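Local coordinates for putative exported protein (Bordetella pertussis Tohama I, PDB 2PFY), which probably serves as the periplasmic receptor of a tripartite ATP-independent transport system, binding pyroglutamic acid in a buried pocket for delivery to its membrane partner, at residues S118-Q123 with S183-V188; R143-S148 with A179-P184. All coordinates share one frame; numbering follows the deposited sequence.

Contact 1: S118-Q123 with S183-V188; sequences SPWPPQ and SPATGV. With PCA (pyroglutamic acid), chain E.
Trp-120 and the capped start of helix 184-189 line adjoining sides of the pyroglutamic acid pocket, in a family 7 solute receptor of the periplasmic binding protein clan. The indole lies over the lactam ring of the ligand: PCA CD sits 3.3 Å above the indole plane, displaced toward the rim. The six-membered half of the indole meets the helix, with CZ3 3.3 Å from Thr-186 OG1, the two side chains crossing at a slant, while Ala-185 CB comes up to the indole edge near its plane.

Ser-183 is the N-cap. Its OG accepts a nearly straight bond from Thr-186 N (169°) and a weak one from Ala-185 N, and donates to PCA OE at 2.7 Å. Ser-183 N adds a second hydrogen bond to that oxygen at 3.1 Å, so one residue grips the lactam carbonyl by both its backbone and its hydroxyl. Thr-186 reads the other half of the amide: PCA N donates to Thr-186 OG1 over 2.7 Å at 173°. The helix start thus pairs with both the donor and the acceptor of the lactam, consistent with recognition of the cyclic amide.

Behind this polar layer, Pro-121 CD presses on Ser-183 CB at a tight 3.5 Å, and Pro-121 CG rests on Ala-185 CB. Pro-122 O receives a CA-H...O contact from Ser-183 CA.

Beyond the two segments, helix 15-30 packs on Trp-120 through Leu-16, and helix 223-257 meets Pro-121 through Thr-248 and Pro-184 through Thr-252. Segment 118-123 leaves strand 112-119, an outermost strand of the five-stranded sheet, and runs on toward strand 124-127 of the four-stranded one.

Contact 2: R143-S148 with A179-P184; sequences RAYSAS and AMLTSP. With PCA (pyroglutamic acid), chain E.
The Arg-143 guanidinium has the ligand's carboxylate carbon in plane before NH1 and NH2, and Thr-182 CB in plane off NH1, while Tyr-145 CD2 lies over one face, 3.6 Å above the plane and toward the rim. The Tyr-145 ring in turn carries PCA CB over one face, and its edge meets Leu-181 O in plane, CE2 standing 3.2 Å from that oxygen.

The Arg-143 chain is extended from CG to NE, with CG anti to the backbone N (chi1 179°), and CB packs on CB of Met-180, built as selenomethionine. At its end NH1 bonds PCA OXT at 2.9 Å and NH2 bonds PCA O at 2.7 Å, one nitrogen to each oxygen. Thr-182 OG1 gives OXT a second bond of 2.8 Å. Val-163 O takes the NE hydrogen and so helps fix the rotation of the group.

The backbones meet at Arg-143 N to Ala-179 O (2.9 Å), then through a water that donates to Arg-143 O and accepts from Leu-181 N. Paired donors on a buried carboxylate are consistent with recognition of an anionic ligand, whose charge Arg-143 probably helps to balance.

In the fold
Contacts 1 and 2 hold one ligand between them: contact 1 supplies the bonds to the lactam amide, contact 2 adds those to the carboxylate, and Ser-183, common to both, holds the lactam oxygen. Their centres lie about 11 Å apart, and Trp-120 and Tyr-145 stand on opposite sides of the lactam ring. Strand 180-182 is followed, after the N-cap Ser-183, by helix 184-189, so a single stretch of chain supplies Thr-182, Ser-183 and Thr-186 to the pocket. They also touch directly, Gln-123 CB packing 3.6 Å from Leu-181 CD2. Hydrogen bonds with Arg-48 and Thr-165 help complete the site, consistent with a ligand enclosed between the lobes of a periplasmic binding protein.

Contact 1: S118-Q123 with S183-V188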
ATOM      1  N   SER A 118       1.475   7.861   1.919  1.00 19.78           N
ATOM      2  CA  SER A 118       2.878   7.477   2.104  1.00 18.57           C
ATOM      3  C   SER A 118       3.060   6.177   1.381  1.00 19.05           C
ATOM      4  O   SER A 118       2.109   5.403   1.249  1.00 18.80           O
ATOM      5  CB  SER A 118       3.248   7.312   3.584  1.00 17.64           C
ATOM      6  OG  SER A 118       3.293   8.568   4.225  1.00 19.68           O
ATOM      7  N   PRO A 119       4.278   5.955   0.847  1.00 19.45           N
ATOM      8  CA  PRO A 119       4.499   4.740   0.069  1.00 18.82           C
ATOM      9  C   PRO A 119       5.008   3.571   0.930  1.00 18.22           C
ATOM     10  O   PRO A 119       5.698   3.767   1.931  1.00 18.27           O
ATOM     11  CB  PRO A 119       5.591   5.188  -0.930  1.00 18.85           C
ATOM     12  CG  PRO A 119       6.458   6.134  -0.090  1.00 19.50           C
ATOM     13  CD  PRO A 119       5.454   6.862   0.811  1.00 18.70           C
ATOM     14  N   TRP A 120       4.619   2.374   0.546  1.00 17.90           N
ATOM     15  CA  TRP A 120       5.347   1.159   0.905  1.00 18.23           C
ATOM     16  C   TRP A 120       6.677   1.160   0.117  1.00 18.60           C
ATOM     17  O   TRP A 120       6.844   1.930  -0.835  1.00 18.58           O
ATOM     18  CB  TRP A 120       4.518  -0.061   0.466  1.00 17.58           C
ATOM     19  CG  TRP A 120       3.359  -0.323   1.352  1.00 17.12           C
ATOM     20  CD1 TRP A 120       2.055   0.117   1.197  1.00 16.57           C
ATOM     21  CD2 TRP A 120       3.386  -1.111   2.536  1.00 17.00           C
ATOM     22  NE1 TRP A 120       1.276  -0.372   2.216  1.00 16.14           N
ATOM     23  CE2 TRP A 120       2.068  -1.135   3.052  1.00 18.33           C
ATOM     24  CE3 TRP A 120       4.407  -1.811   3.218  1.00 16.15           C
ATOM     25  CZ2 TRP A 120       1.735  -1.839   4.213  1.00 18.18           C
ATOM     26  CZ3 TRP A 120       4.076  -2.507   4.387  1.00 15.84           C
ATOM     27  CH2 TRP A 120       2.748  -2.517   4.864  1.00 17.99           C
ATOM     28  N   PRO A 121       7.635   0.305   0.527  1.00 18.49           N
ATOM     29  CA  PRO A 121       8.802   0.088  -0.312  1.00 19.52           C
ATOM     30  C   PRO A 121       8.422  -0.735  -1.560  1.00 20.12           C
ATOM     31  O   PRO A 121       7.289  -1.232  -1.663  1.00 20.64           O
ATOM     32  CB  PRO A 121       9.793  -0.670   0.620  1.00 18.38           C
ATOM     33  CG  PRO A 121       9.215  -0.491   2.054  1.00 16.98           C
ATOM     34  CD  PRO A 121       7.717  -0.449   1.790  1.00 17.99           C
ATOM     35  N   PRO A 122       9.345  -0.832  -2.534  1.00 20.21           N
ATOM     36  CA  PRO A 122       9.085  -1.596  -3.752  1.00 20.32           C
ATOM     37  C   PRO A 122       8.773  -3.068  -3.480  1.00 20.62           C
ATOM     38  O   PRO A 122       9.260  -3.634  -2.480  1.00 20.48           O
ATOM     39  CB  PRO A 122      10.399  -1.468  -4.526  1.00 20.09           C
ATOM     40  CG  PRO A 122      10.999  -0.165  -4.026  1.00 20.21           C
ATOM     41  CD  PRO A 122      10.667  -0.182  -2.551  1.00 20.15           C
ATOM     42  N   GLN A 123       7.964  -3.693  -4.345  1.00 20.18           N
ATOM     43  CA  GLN A 123       7.475  -5.048  -4.067  1.00 20.95           C
ATOM     44  C   GLN A 123       8.423  -6.096  -4.655  1.00 22.17           C
ATOM     45  O   GLN A 123       8.691  -6.086  -5.855  1.00 23.31           O
ATOM     46  CB  GLN A 123       6.073  -5.252  -4.661  1.00 19.89           C
ATOM     47  CG  GLN A 123       5.041  -4.179  -4.228  1.00 20.16           C
ATOM     48  CD  GLN A 123       4.702  -4.280  -2.743  1.00 18.23           C
ATOM     49  OE1 GLN A 123       5.197  -3.514  -1.906  1.00 20.59           O
ATOM     50  NE2 GLN A 123       3.902  -5.242  -2.414  1.00 17.32           N
ATOM     51  N   SER A 183       6.622  -5.947   0.044  1.00 18.09           N
ATOM     52  CA  SER A 183       7.827  -5.190   0.308  1.00 17.00           C
ATOM     53  C   SER A 183       8.704  -5.917   1.325  1.00 16.95           C
ATOM     54  O   SER A 183       8.230  -6.833   2.073  1.00 16.06           O
ATOM     55  CB  SER A 183       7.479  -3.812   0.892  1.00 16.45           C
ATOM     56  OG  SER A 183       6.794  -4.021   2.120  1.00 16.51           O
ATOM     57  N   PRO A 184       9.967  -5.483   1.407  1.00 16.87           N
ATOM     58  CA  PRO A 184      10.801  -5.923   2.529  1.00 17.82           C
ATOM     59  C   PRO A 184      10.279  -5.407   3.887  1.00 17.60           C
ATOM     60  O   PRO A 184      10.614  -5.988   4.917  1.00 17.54           O
ATOM     61  CB  PRO A 184      12.193  -5.361   2.192  1.00 17.33           C
ATOM     62  CG  PRO A 184      11.916  -4.140   1.275  1.00 17.63           C
ATOM     63  CD  PRO A 184      10.708  -4.618   0.462  1.00 17.03           C
ATOM     64  N   ALA A 185       9.427  -4.367   3.899  1.00 16.85           N
ATOM     65  CA  ALA A 185       8.858  -3.904   5.182  1.00 16.48           C
ATOM     66  C   ALA A 185       7.936  -4.959   5.797  1.00 16.83           C
ATOM     67  O   ALA A 185       8.018  -5.247   6.993  1.00 16.96           O
ATOM     68  CB  ALA A 185       8.094  -2.589   5.008  1.00 15.04           C
ATOM     69  N   THR A 186       7.039  -5.508   4.973  1.00 16.03           N
ATOM     70  CA  THR A 186       6.149  -6.606   5.415  1.00 16.78           C
ATOM     71  C   THR A 186       6.985  -7.845   5.745  1.00 16.57           C
ATOM     72  O   THR A 186       6.697  -8.566   6.710  1.00 17.04           O
ATOM     73  CB  THR A 186       5.104  -6.909   4.345  1.00 17.05           C
ATOM     74  OG1 THR A 186       4.191  -5.796   4.283  1.00 18.04           O
ATOM     75  CG2 THR A 186       4.302  -8.203   4.671  1.00 16.43           C
ATOM     76  N   GLY A 187       8.022  -8.088   4.947  1.00 16.16           N
ATOM     77  CA  GLY A 187       8.957  -9.181   5.239  1.00 16.51           C
ATOM     78  C   GLY A 187       9.556  -9.087   6.652  1.00 17.37           C
ATOM     79  O   GLY A 187       9.635 -10.085   7.380  1.00 17.42           O
ATOM     80  N   VAL A 188       9.997  -7.893   7.038  1.00 15.87           N
ATOM     81  CA  VAL A 188      10.497  -7.694   8.408  1.00 15.67           C
ATOM     82  C   VAL A 188       9.380  -7.647   9.467  1.00 15.73           C
ATOM     83  O   VAL A 188       9.481  -8.341  10.492  1.00 15.54           O
ATOM     84  CB  VAL A 188      11.471  -6.436   8.496  1.00 16.28           C
ATOM     85  CG1 VAL A 188      11.975  -6.151   9.960  1.00 14.52           C
ATOM     86  CG2 VAL A 188      12.680  -6.684   7.574  1.00 14.20           C
TER
HETATM   87  N   PCA E 302       2.754  -4.704   2.252  1.00 22.63           N
HETATM   88  CA  PCA E 302       1.279  -4.740   2.113  1.00 23.48           C
HETATM   89  CB  PCA E 302       0.878  -4.091   0.811  1.00 22.44           C
HETATM   90  CG  PCA E 302       2.155  -3.725   0.115  1.00 23.29           C
HETATM   91  CD  PCA E 302       3.246  -4.100   1.063  1.00 20.74           C
HETATM   92  OE  PCA E 302       4.435  -3.869   0.870  1.00 22.48           O
HETATM   93  C   PCA E 302       0.782  -6.171   2.158  1.00 24.18           C
HETATM   94  O   PCA E 302      -0.407  -6.479   2.306  1.00 24.73           O
HETATM   95  OXT PCA E 302       1.601  -7.065   2.044  1.00 25.49           O

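Contact 2: R143-S148 with A179-P184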
ATOM      1  N   ARG A 143       0.054 -15.649  -2.884  1.00 26.03           N
ATOM      2  CA  ARG A 143      -0.703 -14.619  -2.164  1.00 25.69           C
ATOM      3  C   ARG A 143      -1.019 -13.407  -3.025  1.00 25.31           C
ATOM      4  O   ARG A 143      -0.124 -12.843  -3.670  1.00 26.74           O
ATOM      5  CB  ARG A 143       0.073 -14.138  -0.931  1.00 25.68           C
ATOM      6  CG  ARG A 143      -0.675 -13.028  -0.149  1.00 25.80           C
ATOM      7  CD  ARG A 143       0.159 -12.415   0.918  1.00 23.30           C
ATOM      8  NE  ARG A 143      -0.607 -11.326   1.540  1.00 23.10           N
ATOM      9  CZ  ARG A 143      -0.133 -10.107   1.770  1.00 20.99           C
ATOM     10  NH1 ARG A 143       1.143  -9.841   1.513  1.00 19.33           N
ATOM     11  NH2 ARG A 143      -0.929  -9.167   2.315  1.00 18.57           N
ATOM     12  N   ALA A 144      -2.285 -12.992  -3.024  1.00 24.04           N
ATOM     13  CA  ALA A 144      -2.682 -11.688  -3.578  1.00 23.54           C
ATOM     14  C   ALA A 144      -3.232 -10.846  -2.426  1.00 23.35           C
ATOM     15  O   ALA A 144      -3.667 -11.399  -1.435  1.00 23.17           O
ATOM     16  CB  ALA A 144      -3.776 -11.855  -4.647  1.00 23.69           C
ATOM     17  N   TYR A 145      -3.200  -9.516  -2.545  1.00 22.73           N
ATOM     18  CA  TYR A 145      -3.669  -8.675  -1.434  1.00 23.06           C
ATOM     19  C   TYR A 145      -4.566  -7.526  -1.869  1.00 23.49           C
ATOM     20  O   TYR A 145      -4.906  -6.641  -1.069  1.00 23.40           O
ATOM     21  CB  TYR A 145      -2.502  -8.185  -0.560  1.00 21.69           C
ATOM     22  CG  TYR A 145      -1.449  -7.359  -1.256  1.00 21.35           C
ATOM     23  CD1 TYR A 145      -1.750  -6.096  -1.779  1.00 19.66           C
ATOM     24  CD2 TYR A 145      -0.126  -7.821  -1.355  1.00 19.20           C
ATOM     25  CE1 TYR A 145      -0.796  -5.343  -2.396  1.00 21.72           C
ATOM     26  CE2 TYR A 145       0.851  -7.066  -1.992  1.00 18.81           C
ATOM     27  CZ  TYR A 145       0.511  -5.827  -2.517  1.00 20.96           C
ATOM     28  OH  TYR A 145       1.433  -5.029  -3.145  1.00 19.83           O
ATOM     29  N   SER A 146      -4.942  -7.558  -3.144  1.00 24.50           N
ATOM     30  CA  SER A 146      -5.717  -6.495  -3.795  1.00 25.92           C
ATOM     31  C   SER A 146      -6.261  -7.075  -5.114  1.00 26.87           C
ATOM     32  O   SER A 146      -5.819  -8.155  -5.555  1.00 27.32           O
ATOM     33  CB  SER A 146      -4.827  -5.269  -4.049  1.00 24.96           C
ATOM     34  OG  SER A 146      -3.789  -5.571  -4.979  1.00 26.70           O
ATOM     35  N   ALA A 147      -7.242  -6.388  -5.708  1.00 27.26           N
ATOM     36  CA  ALA A 147      -7.720  -6.699  -7.060  1.00 27.40           C
ATOM     37  C   ALA A 147      -6.576  -6.711  -8.077  1.00 28.03           C
ATOM     38  O   ALA A 147      -6.456  -7.649  -8.869  1.00 28.10           O
ATOM     39  CB  ALA A 147      -8.845  -5.686  -7.476  1.00 26.89           C
ATOM     40  N   SER A 148      -5.721  -5.690  -8.051  1.00 28.11           N
ATOM     41  CA  SER A 148      -4.575  -5.633  -8.970  1.00 28.02           C
ATOM     42  C   SER A 148      -3.611  -6.813  -8.813  1.00 28.21           C
ATOM     43  O   SER A 148      -3.243  -7.459  -9.816  1.00 28.40           O
ATOM     44  CB  SER A 148      -3.820  -4.306  -8.844  1.00 27.94           C
ATOM     45  OG  SER A 148      -2.788  -4.244  -9.820  1.00 29.20           O
ATOM     46  N   ALA A 179       3.926 -18.780  -1.798  1.00 26.64           N
ATOM     47  CA  ALA A 179       4.761 -17.680  -2.315  1.00 26.15           C
ATOM     48  C   ALA A 179       4.003 -16.343  -2.217  1.00 25.56           C
ATOM     49  O   ALA A 179       2.772 -16.314  -2.143  1.00 25.74           O
ATOM     50  CB  ALA A 179       5.170 -17.936  -3.799  1.00 25.71           C
HETATM   51  N   MSE A 180       4.716 -15.227  -2.228  1.00 24.71           N
HETATM   52  CA  MSE A 180       3.983 -13.953  -2.171  1.00 24.95           C
HETATM   53  C   MSE A 180       4.784 -12.837  -2.799  1.00 23.52           C
HETATM   54  O   MSE A 180       5.980 -13.004  -3.156  1.00 22.13           O
HETATM   55  CB  MSE A 180       3.611 -13.634  -0.710  1.00 22.62           C
HETATM   56  CG  MSE A 180       4.796 -13.477   0.190  1.00 23.49           C
HETATM   57 SE   MSE A 180       4.236 -12.697   1.864  1.00 33.68          SE
HETATM   58  CE  MSE A 180       6.069 -12.603   2.790  1.00 23.06           C
ATOM     59  N   LEU A 181       4.122 -11.694  -2.930  1.00 22.37           N
ATOM     60  CA  LEU A 181       4.738 -10.509  -3.458  1.00 21.61           C
ATOM     61  C   LEU A 181       4.403  -9.410  -2.479  1.00 21.37           C
ATOM     62  O   LEU A 181       3.215  -9.183  -2.174  1.00 21.29           O
ATOM     63  CB  LEU A 181       4.180 -10.153  -4.841  1.00 20.98           C
ATOM     64  CG  LEU A 181       4.646  -8.791  -5.398  1.00 23.51           C
ATOM     65  CD1 LEU A 181       5.160  -8.848  -6.849  1.00 25.99           C
ATOM     66  CD2 LEU A 181       3.508  -7.760  -5.294  1.00 25.35           C
ATOM     67  N   THR A 182       5.444  -8.766  -1.957  1.00 20.84           N
ATOM     68  CA  THR A 182       5.275  -7.712  -0.943  1.00 19.10           C
ATOM     69  C   THR A 182       6.621  -7.051  -0.716  1.00 19.06           C
ATOM     70  O   THR A 182       7.648  -7.558  -1.206  1.00 19.82           O
ATOM     71  CB  THR A 182       4.629  -8.238   0.401  1.00 18.74           C
ATOM     72  OG1 THR A 182       4.233  -7.125   1.215  1.00 19.20           O
ATOM     73  CG2 THR A 182       5.572  -9.181   1.234  1.00 17.36           C
ATOM     74  N   SER A 183       6.622  -5.947   0.044  1.00 18.09           N
ATOM     75  CA  SER A 183       7.827  -5.190   0.308  1.00 17.00           C
ATOM     76  C   SER A 183       8.704  -5.917   1.325  1.00 16.95           C
ATOM     77  O   SER A 183       8.230  -6.833   2.073  1.00 16.06           O
ATOM     78  CB  SER A 183       7.479  -3.812   0.892  1.00 16.45           C
ATOM     79  OG  SER A 183       6.794  -4.021   2.120  1.00 16.51           O
ATOM     80  N   PRO A 184       9.967  -5.483   1.407  1.00 16.87           N
ATOM     81  CA  PRO A 184      10.801  -5.923   2.529  1.00 17.82           C
ATOM     82  C   PRO A 184      10.279  -5.407   3.887  1.00 17.60           C
ATOM     83  O   PRO A 184      10.614  -5.988   4.917  1.00 17.54           O
ATOM     84  CB  PRO A 184      12.193  -5.361   2.192  1.00 17.33           C
ATOM     85  CG  PRO A 184      11.916  -4.140   1.275  1.00 17.63           C
ATOM     86  CD  PRO A 184      10.708  -4.618   0.462  1.00 17.03           C
TER
HETATM   87  N   PCA E 302       2.754  -4.704   2.252  1.00 22.63           N
HETATM   88  CA  PCA E 302       1.279  -4.740   2.113  1.00 23.48           C
HETATM   89  CB  PCA E 302       0.878  -4.091   0.811  1.00 22.44           C
HETATM   90  CG  PCA E 302       2.155  -3.725   0.115  1.00 23.29           C
HETATM   91  CD  PCA E 302       3.246  -4.100   1.063  1.00 20.74           C
HETATM   92  OE  PCA E 302       4.435  -3.869   0.870  1.00 22.48           O
HETATM   93  C   PCA E 302       0.782  -6.171   2.158  1.00 24.18           C
HETATM   94  O   PCA E 302      -0.407  -6.479   2.306  1.00 24.73           O
HETATM   95  OXT PCA E 302       1.601  -7.065   2.044  1.00 25.49           O
HETATM   96  O   HOH W   1       1.422 -11.052  -1.999  1.00 22.03           O